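Local structure of cytoplasmic export protein 1 (3VWA) at residues Val59-Ile64 against Glu150-Lys155; Glu249-Asp254 against Ile289-Glu294; Glu271-Phe276 against Val328-Ser333. The protein binds tRNA and takes part in its nuclear export, perhaps passing aminoacylated tRNA from export receptors at the nuclear pore to the translation machinery. All coordinates share one frame; numbering follows the deposited sequence.

Contact 1 (Val59-Ile64 against Glu150-Lys155); sequences VHKSKI and ELCSSK
Lys61, on the last turn of helix 52-64, lays its aliphatic chain against the backbone of Cys152, and nearly all of this contact is that van der Waals meeting. The closest atoms are Lys61 CE and Cys152 O, 3.3 Å apart, a methylene resting on a carbonyl oxygen. Nearer the helix, Lys61 CG lies 4.0 Å from Cys152 CB, and at the far side Lys61 CE comes to 4.2 Å from Ser153 CA. With CG anti to its own carbonyl carbon and a bend at chi2 (-52°), the lysine chain folds alongside the loop instead of running straight out from the helix.

The polar bonds run beside the contact. A final bend at chi4 turns the ammonium back to its own helix, where Lys61 NZ donates to His60 ND1 at 3.2 Å, close to the plane of the imidazole, and also bonds Asn57 OD1. The amide nitrogen of Asn57 in turn holds the carbonyl oxygens of Glu150 and Cys152, so one helix residue links the lysine head to the loop. Within the loop, Ser153 OG donates to Leu151 O at 3.1 Å and is held by Arg166 as well.

The contact lies in the kinase-like domain of the chain. The helix packs another side on strand 73-77 through Val59 and Ser62, while Ser153 pairs through its backbone with Val127 of strand 126-127 and touches Phe163 of helix 160-174.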
loop_
_atom_site.group_PDB
_atom_site.type_symbol
_atom_site.label_atom_id
_atom_site.label_comp_id
_atom_site.label_asym_id
_atom_site.label_seq_id
_atom_site.Cartn_x
_atom_site.Cartn_y
_atom_site.Cartn_z
ATOM N N VAL A 59 -8.420 -32.446 12.142
ATOM C CA VAL A 59 -9.017 -32.674 10.836
ATOM C C VAL A 59 -10.547 -32.686 10.854
ATOM O O VAL A 59 -11.183 -32.027 10.035
ATOM C CB VAL A 59 -8.524 -33.980 10.190
ATOM C CG1 VAL A 59 -9.386 -34.345 8.957
ATOM C CG2 VAL A 59 -7.064 -33.831 9.798
ATOM N N HIS A 60 -11.128 -33.418 11.799
ATOM C CA HIS A 60 -12.580 -33.618 11.829
ATOM C C HIS A 60 -13.300 -32.324 12.148
ATOM O O HIS A 60 -14.261 -31.909 11.476
ATOM C CB HIS A 60 -12.912 -34.740 12.837
ATOM C CG HIS A 60 -14.388 -34.954 13.045
ATOM N ND1 HIS A 60 -14.986 -34.741 14.228
ATOM C CD2 HIS A 60 -15.394 -35.338 12.154
ATOM C CE1 HIS A 60 -16.309 -34.985 14.114
ATOM N NE2 HIS A 60 -16.554 -35.343 12.839
ATOM N N LYS A 61 -12.820 -31.634 13.164
ATOM C CA LYS A 61 -13.420 -30.335 13.508
ATOM C C LYS A 61 -13.273 -29.293 12.385
ATOM O O LYS A 61 -14.189 -28.582 12.068
ATOM C CB LYS A 61 -12.881 -29.845 14.840
ATOM C CG LYS A 61 -13.250 -30.767 15.992
ATOM C CD LYS A 61 -14.762 -31.046 16.011
ATOM C CE LYS A 61 -15.240 -31.801 17.247
ATOM N NZ LYS A 61 -15.161 -33.279 17.048
ATOM N N SER A 62 -12.120 -29.250 11.751
ATOM C CA SER A 62 -11.953 -28.440 10.543
ATOM C C SER A 62 -13.059 -28.715 9.527
ATOM O O SER A 62 -13.670 -27.778 9.028
ATOM C CB SER A 62 -10.617 -28.740 9.912
ATOM O OG SER A 62 -9.628 -28.346 10.818
ATOM N N LYS A 63 -13.299 -29.995 9.238
ATOM C CA LYS A 63 -14.309 -30.401 8.271
ATOM C C LYS A 63 -15.692 -29.957 8.702
ATOM O O LYS A 63 -16.448 -29.458 7.889
ATOM C CB LYS A 63 -14.295 -31.927 8.026
ATOM C CG LYS A 63 -13.528 -32.391 6.787
ATOM C CD LYS A 63 -13.909 -33.831 6.395
ATOM C CE LYS A 63 -15.141 -33.859 5.483
ATOM N NZ LYS A 63 -15.764 -35.219 5.353
ATOM N N ILE A 64 -16.015 -30.106 9.976
ATOM C CA ILE A 64 -17.404 -29.902 10.406
ATOM C C ILE A 64 -17.737 -28.540 11.003
ATOM O O ILE A 64 -18.916 -28.163 11.055
ATOM C CB ILE A 64 -17.853 -30.980 11.421
ATOM C CG1 ILE A 64 -16.875 -31.031 12.605
ATOM C CG2 ILE A 64 -17.998 -32.336 10.729
ATOM C CD1 ILE A 64 -17.475 -31.659 13.837
ATOM N N GLU A 150 -7.172 -29.297 17.723
ATOM C CA GLU A 150 -6.734 -30.609 18.279
ATOM C C GLU A 150 -7.569 -31.140 19.446
ATOM O O GLU A 150 -7.865 -32.341 19.524
ATOM C CB GLU A 150 -5.267 -30.576 18.716
ATOM C CG GLU A 150 -4.292 -30.291 17.586
ATOM C CD GLU A 150 -4.149 -28.818 17.251
ATOM O OE1 GLU A 150 -4.770 -27.974 17.917
ATOM O OE2 GLU A 150 -3.385 -28.493 16.320
ATOM N N LEU A 151 -7.941 -30.244 20.353
ATOM C CA LEU A 151 -8.642 -30.630 21.572
ATOM C C LEU A 151 -10.140 -30.325 21.479
ATOM O O LEU A 151 -10.902 -30.635 22.368
ATOM C CB LEU A 151 -8.022 -29.868 22.757
ATOM C CG LEU A 151 -6.624 -30.305 23.216
ATOM C CD1 LEU A 151 -6.279 -29.550 24.494
ATOM C CD2 LEU A 151 -6.587 -31.798 23.494
ATOM N N CYS A 152 -10.548 -29.690 20.395
ATOM C CA CYS A 152 -11.880 -29.137 20.303
ATOM C C CYS A 152 -12.970 -30.207 20.354
ATOM O O CYS A 152 -12.956 -31.195 19.592
ATOM C CB CYS A 152 -12.010 -28.360 19.000
ATOM S SG CYS A 152 -13.626 -27.596 18.821
ATOM N N SER A 153 -13.919 -29.985 21.241
ATOM C CA SER A 153 -15.115 -30.837 21.371
ATOM C C SER A 153 -16.326 -30.032 21.916
ATOM O O SER A 153 -16.181 -28.938 22.503
ATOM C CB SER A 153 -14.829 -32.066 22.266
ATOM O OG SER A 153 -13.660 -31.882 23.076
ATOM N N SER A 154 -17.511 -30.587 21.696
ATOM C CA SER A 154 -18.759 -30.033 22.178
ATOM C C SER A 154 -18.884 -30.186 23.690
ATOM O O SER A 154 -18.396 -31.148 24.282
ATOM C CB SER A 154 -19.925 -30.737 21.483
ATOM O OG SER A 154 -21.166 -30.129 21.831
ATOM N N LYS A 155 -19.521 -29.231 24.339
ATOM C CA LYS A 155 -19.636 -29.340 25.778
ATOM C C LYS A 155 -20.732 -30.341 26.157
ATOM O O LYS A 155 -20.670 -30.959 27.228
ATOM C CB LYS A 155 -19.830 -27.958 26.398
ATOM C CG LYS A 155 -18.583 -27.084 26.256
ATOM C CD LYS A 155 -18.871 -25.629 26.533
ATOM C CE LYS A 155 -17.931 -25.096 27.597
ATOM N NZ LYS A 155 -18.745 -24.426 28.657
#

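Contact 2 (Glu249-Asp254 against Ile289-Glu294); sequences ELHIKD and IPELCE
A histidine-carboxylate hydrogen bond joins the turn after helix 239-248 to the flank of helix 283-303. His251 NE2 donates to Glu291 OE2 over 2.6 Å, with an N-H...O angle of 149°, so the bond is short but somewhat bent. The oxygen sits at the edge of the imidazole, slightly tilted from the ring plane, and is met on its syn side, well out of the carboxylate plane. Ring and carboxylate planes stand 49° apart. Glu291 OE1 is the other oxygen near the ring, 3.3 Å from His251 CE1.

The turn is a short 3-10 segment, 250-252, closed by Ile252 N bonding Glu249 O at 3.0 Å. It leads directly into helix 255-271, whose N-cap is Asp254, with Asp254 OD2 accepting from Gly257 N. This all-helical stretch probably follows the kinase-like domain and comes before the first assigned HEAT repeat, and here the connection between helices 239-248 and 255-271 leans on the helix that comes after them, 283-303.

Leu250 supplies the apolar half of the contact. Its CD2 methyl lies 3.6 Å from Glu291 CD and 3.7 Å from Glu291 CB, covering the stem and the root of the carboxylate as the two side chains slide past each other in opposite directions. The glutamate reaches both neighbours because its chain folds at chi2 (-68°), which brings the carboxylate back over the leucine methyl while an oxygen is presented to the histidine. Leu250 is buried, packing also on Lys258 and Val261 of helix 255-271, whereas His251 is exposed and touches Lys258, so the polar bond lies on the outer side of the leucine.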
loop_
_atom_site.group_PDB
_atom_site.type_symbol
_atom_site.label_atom_id
_atom_site.label_comp_id
_atom_site.label_asym_id
_atom_site.label_seq_id
_atom_site.Cartn_x
_atom_site.Cartn_y
_atom_site.Cartn_z
ATOM N N GLU A 249 -20.308 -4.198 7.227
ATOM C CA GLU A 249 -21.700 -4.103 6.821
ATOM C C GLU A 249 -21.823 -3.310 5.551
ATOM O O GLU A 249 -22.924 -3.034 5.076
ATOM C CB GLU A 249 -22.495 -3.396 7.920
ATOM C CG GLU A 249 -22.929 -4.348 9.011
ATOM C CD GLU A 249 -23.770 -3.686 10.088
ATOM O OE1 GLU A 249 -24.408 -2.636 9.847
ATOM O OE2 GLU A 249 -23.796 -4.240 11.189
ATOM N N LEU A 250 -20.688 -2.944 4.985
ATOM C CA LEU A 250 -20.699 -2.074 3.836
ATOM C C LEU A 250 -21.668 -2.559 2.754
ATOM O O LEU A 250 -22.404 -1.763 2.217
ATOM C CB LEU A 250 -19.287 -1.907 3.261
ATOM C CG LEU A 250 -19.082 -0.815 2.240
ATOM C CD1 LEU A 250 -19.291 0.619 2.792
ATOM C CD2 LEU A 250 -17.699 -0.937 1.629
ATOM N N HIS A 251 -21.668 -3.855 2.452
ATOM C CA HIS A 251 -22.467 -4.322 1.338
ATOM C C HIS A 251 -23.920 -4.590 1.604
ATOM O O HIS A 251 -24.617 -5.077 0.752
ATOM C CB HIS A 251 -21.763 -5.488 0.693
ATOM C CG HIS A 251 -20.414 -5.103 0.174
ATOM N ND1 HIS A 251 -20.264 -4.180 -0.807
ATOM C CD2 HIS A 251 -19.125 -5.493 0.555
ATOM C CE1 HIS A 251 -18.958 -4.011 -1.070
ATOM N NE2 HIS A 251 -18.253 -4.818 -0.232
ATOM N N ILE A 252 -24.394 -4.286 2.796
ATOM C CA ILE A 252 -25.807 -4.292 3.017
ATOM C C ILE A 252 -26.371 -2.893 3.045
ATOM O O ILE A 252 -27.556 -2.732 3.144
ATOM C CB ILE A 252 -26.213 -5.075 4.283
ATOM C CG1 ILE A 252 -25.846 -4.286 5.547
ATOM C CG2 ILE A 252 -25.683 -6.515 4.190
ATOM C CD1 ILE A 252 -26.579 -4.787 6.798
ATOM N N LYS A 253 -25.530 -1.880 2.898
ATOM C CA LYS A 253 -26.010 -0.528 2.912
ATOM C C LYS A 253 -26.380 -0.119 1.492
ATOM O O LYS A 253 -25.788 -0.547 0.537
ATOM C CB LYS A 253 -24.914 0.429 3.476
ATOM C CG LYS A 253 -24.647 0.221 4.958
ATOM C CD LYS A 253 -23.280 0.748 5.367
ATOM C CE LYS A 253 -22.946 0.474 6.848
ATOM N NZ LYS A 253 -24.054 1.056 7.693
ATOM N N ASP A 254 -27.301 0.804 1.386
ATOM C CA ASP A 254 -27.582 1.477 0.121
ATOM C C ASP A 254 -26.430 2.456 -0.283
ATOM O O ASP A 254 -25.516 2.656 0.517
ATOM C CB ASP A 254 -28.953 2.179 0.293
ATOM C CG ASP A 254 -28.845 3.512 1.031
ATOM O OD1 ASP A 254 -29.868 4.174 1.239
ATOM O OD2 ASP A 254 -27.721 3.940 1.364
ATOM N N ILE A 289 -8.734 -0.089 1.141
ATOM C CA ILE A 289 -8.377 0.505 -0.153
ATOM C C ILE A 289 -9.257 0.044 -1.344
ATOM O O ILE A 289 -9.680 0.866 -2.144
ATOM C CB ILE A 289 -6.873 0.311 -0.510
ATOM C CG1 ILE A 289 -5.935 1.198 0.361
ATOM C CG2 ILE A 289 -6.635 0.725 -1.923
ATOM C CD1 ILE A 289 -4.462 0.850 0.177
ATOM N N PRO A 290 -9.449 -1.278 -1.520
ATOM C CA PRO A 290 -10.266 -1.717 -2.606
ATOM C C PRO A 290 -11.716 -1.275 -2.474
ATOM O O PRO A 290 -12.308 -0.949 -3.495
ATOM C CB PRO A 290 -10.148 -3.273 -2.589
ATOM C CG PRO A 290 -9.274 -3.635 -1.456
ATOM C CD PRO A 290 -8.845 -2.382 -0.739
ATOM N N GLU A 291 -12.286 -1.238 -1.265
ATOM C CA GLU A 291 -13.645 -0.677 -1.106
ATOM C C GLU A 291 -13.739 0.819 -1.449
ATOM O O GLU A 291 -14.678 1.239 -2.166
ATOM C CB GLU A 291 -14.221 -0.923 0.311
ATOM C CG GLU A 291 -14.342 -2.394 0.706
ATOM C CD GLU A 291 -15.401 -3.188 -0.082
ATOM O OE1 GLU A 291 -15.934 -2.709 -1.128
ATOM O OE2 GLU A 291 -15.723 -4.312 0.357
ATOM N N LEU A 292 -12.782 1.631 -0.973
ATOM C CA LEU A 292 -12.738 3.036 -1.407
ATOM C C LEU A 292 -12.634 3.153 -2.895
ATOM O O LEU A 292 -13.336 3.926 -3.522
ATOM C CB LEU A 292 -11.483 3.750 -0.902
ATOM C CG LEU A 292 -11.689 5.010 -0.085
ATOM C CD1 LEU A 292 -10.413 5.784 0.279
ATOM C CD2 LEU A 292 -12.841 5.910 -0.576
ATOM N N CYS A 293 -11.700 2.422 -3.462
ATOM C CA CYS A 293 -11.513 2.458 -4.909
ATOM C C CYS A 293 -12.838 2.188 -5.614
ATOM O O CYS A 293 -13.224 2.948 -6.492
ATOM C CB CYS A 293 -10.440 1.474 -5.351
ATOM S SG CYS A 293 -8.752 1.988 -4.897
ATOM N N GLU A 294 -13.571 1.166 -5.190
ATOM C CA GLU A 294 -14.896 0.903 -5.764
ATOM C C GLU A 294 -15.827 2.105 -5.645
ATOM O O GLU A 294 -16.572 2.438 -6.583
ATOM C CB GLU A 294 -15.547 -0.332 -5.094
ATOM C CG GLU A 294 -15.110 -1.647 -5.703
ATOM C CD GLU A 294 -15.335 -1.629 -7.205
ATOM O OE1 GLU A 294 -16.476 -1.293 -7.636
ATOM O OE2 GLU A 294 -14.353 -1.900 -7.935
#

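Contact 3 (Glu271-Phe276 against Val328-Ser333); sequences ESREIF and VLDLTS
The 271-276 segment leaves helix 255-271 at Ser272 and coils into a 3-10 turn, 273-275, tied by Ile275 N to Ser272 O (3.0 Å) and facing the side of helix 321-335. From this turn Arg273 extends to Asp330 and forms a salt bridge: Arg273 NH2 donates to Asp330 OD1 at 3.0 Å with an N-H...O angle of 147°, and Arg273 NE adds a weak bond to that oxygen at 3.3 Å. The oxygen thus lies at the guanidinium edge, but it is approached from above the carboxylate plane, and the two planes are turned 62° apart. NE and NH2 both address one oxygen, unlike the paired form in which each nitrogen takes an oxygen of its own. Asp330 CG stands anti to its backbone N (chi1 -179°), which carries the carboxylate outward from the helix to meet the arginine.

Leu331 CD2 lies 3.4 Å from Arg273 NH2, approaching the guanidinium obliquely. The contact joins the connection between helices 255-271 and 283-303 to helix 321-335, ahead of the assigned HEAT repeats, and Ile275 and Phe276 pack the turn onto helices 239-248 and 255-271.

Both charged groups have further partners: Arg273 NH2 makes a salt bridge with Glu334, and Asp330 OD1 hydrogen-bonds Tyr269 OH. A methionine in place of Arg273 would probably leave Asp330 and Glu334 without the positive charge they share and remove the polar link between this turn and helix 321-335. With two carboxylates around one guanidinium, the arginine is likely to lessen repulsion between acids a helical turn apart.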
loop_
_atom_site.group_PDB
_atom_site.type_symbol
_atom_site.label_atom_id
_atom_site.label_comp_id
_atom_site.label_asym_id
_atom_site.label_seq_id
_atom_site.Cartn_x
_atom_site.Cartn_y
_atom_site.Cartn_z
ATOM N N GLU A 271 -8.554 13.617 11.195
ATOM C CA GLU A 271 -8.455 13.962 12.613
ATOM C C GLU A 271 -7.481 13.073 13.427
ATOM O O GLU A 271 -7.018 13.507 14.496
ATOM C CB GLU A 271 -9.825 13.962 13.326
ATOM C CG GLU A 271 -11.019 14.544 12.548
ATOM C CD GLU A 271 -11.299 16.020 12.801
ATOM O OE1 GLU A 271 -10.516 16.873 12.319
ATOM O OE2 GLU A 271 -12.330 16.327 13.472
ATOM N N SER A 272 -7.258 11.831 12.981
ATOM C CA SER A 272 -6.347 10.844 13.633
ATOM C C SER A 272 -5.713 9.909 12.636
ATOM O O SER A 272 -5.881 8.680 12.687
ATOM C CB SER A 272 -7.009 9.992 14.707
ATOM O OG SER A 272 -8.407 10.097 14.671
ATOM N N ARG A 273 -4.959 10.505 11.745
ATOM C CA ARG A 273 -4.128 9.722 10.824
ATOM C C ARG A 273 -3.438 8.533 11.481
ATOM O O ARG A 273 -3.382 7.407 10.903
ATOM C CB ARG A 273 -3.153 10.691 10.163
ATOM C CG ARG A 273 -2.212 10.116 9.134
ATOM C CD ARG A 273 -3.018 9.561 7.973
ATOM N NE ARG A 273 -2.195 8.940 6.956
ATOM C CZ ARG A 273 -1.705 7.716 6.996
ATOM N NH1 ARG A 273 -1.921 6.961 8.056
ATOM N NH2 ARG A 273 -1.014 7.230 5.949
ATOM N N GLU A 274 -2.923 8.744 12.710
ATOM C CA GLU A 274 -2.095 7.704 13.376
ATOM C C GLU A 274 -2.848 6.397 13.596
ATOM O O GLU A 274 -2.247 5.292 13.714
ATOM C CB GLU A 274 -1.460 8.259 14.730
ATOM C CG GLU A 274 -2.432 8.587 15.894
ATOM C CD GLU A 274 -3.385 9.779 15.664
ATOM O OE1 GLU A 274 -3.243 10.515 14.664
ATOM O OE2 GLU A 274 -4.306 10.029 16.498
ATOM N N ILE A 275 -4.172 6.456 13.642
ATOM C CA ILE A 275 -4.869 5.235 13.992
ATOM C C ILE A 275 -4.801 4.198 12.840
ATOM O O ILE A 275 -5.026 3.047 13.046
ATOM C CB ILE A 275 -6.308 5.441 14.475
ATOM C CG1 ILE A 275 -7.216 5.789 13.250
ATOM C CG2 ILE A 275 -6.365 6.443 15.678
ATOM C CD1 ILE A 275 -8.683 5.831 13.623
ATOM N N PHE A 276 -4.366 4.610 11.679
ATOM C CA PHE A 276 -4.229 3.682 10.570
ATOM C C PHE A 276 -2.767 3.232 10.382
ATOM O O PHE A 276 -2.430 2.602 9.363
ATOM C CB PHE A 276 -4.758 4.348 9.291
ATOM C CG PHE A 276 -6.190 4.736 9.385
ATOM C CD1 PHE A 276 -7.185 3.769 9.347
ATOM C CD2 PHE A 276 -6.557 6.069 9.544
ATOM C CE1 PHE A 276 -8.536 4.134 9.457
ATOM C CE2 PHE A 276 -7.895 6.454 9.624
ATOM C CZ PHE A 276 -8.894 5.479 9.582
ATOM N N VAL A 328 -6.516 7.152 -1.119
ATOM C CA VAL A 328 -6.147 5.938 -1.790
ATOM C C VAL A 328 -4.665 6.091 -2.235
ATOM O O VAL A 328 -3.868 5.164 -2.070
ATOM C CB VAL A 328 -7.102 5.652 -2.965
ATOM C CG1 VAL A 328 -6.412 4.868 -4.052
ATOM C CG2 VAL A 328 -8.319 4.883 -2.492
ATOM N N LEU A 329 -4.332 7.248 -2.796
ATOM C CA LEU A 329 -2.977 7.492 -3.348
ATOM C C LEU A 329 -1.953 7.473 -2.248
ATOM O O LEU A 329 -0.878 6.910 -2.439
ATOM C CB LEU A 329 -2.849 8.846 -4.065
ATOM C CG LEU A 329 -3.608 9.030 -5.359
ATOM C CD1 LEU A 329 -3.679 10.525 -5.718
ATOM C CD2 LEU A 329 -2.941 8.157 -6.412
ATOM N N ASP A 330 -2.297 8.097 -1.126
ATOM C CA ASP A 330 -1.490 8.011 0.104
ATOM C C ASP A 330 -1.317 6.591 0.597
ATOM O O ASP A 330 -0.210 6.114 0.747
ATOM C CB ASP A 330 -2.072 8.866 1.258
ATOM C CG ASP A 330 -1.208 8.796 2.551
ATOM O OD1 ASP A 330 -1.753 9.011 3.656
ATOM O OD2 ASP A 330 0.026 8.561 2.484
ATOM N N LEU A 331 -2.408 5.886 0.847
ATOM C CA LEU A 331 -2.265 4.596 1.527
ATOM C C LEU A 331 -1.675 3.506 0.634
ATOM O O LEU A 331 -1.021 2.601 1.149
ATOM C CB LEU A 331 -3.585 4.141 2.125
ATOM C CG LEU A 331 -4.104 4.987 3.287
ATOM C CD1 LEU A 331 -5.427 4.398 3.704
ATOM C CD2 LEU A 331 -3.123 5.028 4.463
ATOM N N THR A 332 -1.969 3.566 -0.669
ATOM C CA THR A 332 -1.452 2.578 -1.641
ATOM C C THR A 332 0.053 2.763 -1.692
ATOM O O THR A 332 0.796 1.793 -1.589
ATOM C CB THR A 332 -2.007 2.717 -3.092
ATOM O OG1 THR A 332 -2.028 4.082 -3.500
ATOM C CG2 THR A 332 -3.447 2.150 -3.227
ATOM N N SER A 333 0.491 4.005 -1.801
ATOM C CA SER A 333 1.916 4.299 -1.818
ATOM C C SER A 333 2.576 3.848 -0.519
ATOM O O SER A 333 3.578 3.153 -0.556
ATOM C CB SER A 333 2.182 5.783 -2.054
ATOM O OG SER A 333 3.543 6.096 -1.741
#

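Contact 1 stands apart in the kinase-like domain, its centre about 34 Å from that of contact 2 and 40 Å from that of contact 3, with no touch to either. Contacts 2 and 3 are neighbours whose segments alternate along the chain: each sets a turn at one end of helix 255-271 against a later helix, and those helices, 283-303 and 321-335, pack directly through Leu292 on Val328 and Ile289 on Thr332. All three contacts are partly buried, but contact 2 alone includes an exposed residue among those that touch. Chemistry separates them: aliphatic packing on a backbone in contact 1, a histidine-carboxylate bond in contact 2, and a salt-bridge network in contact 3, nearest the chain's centre.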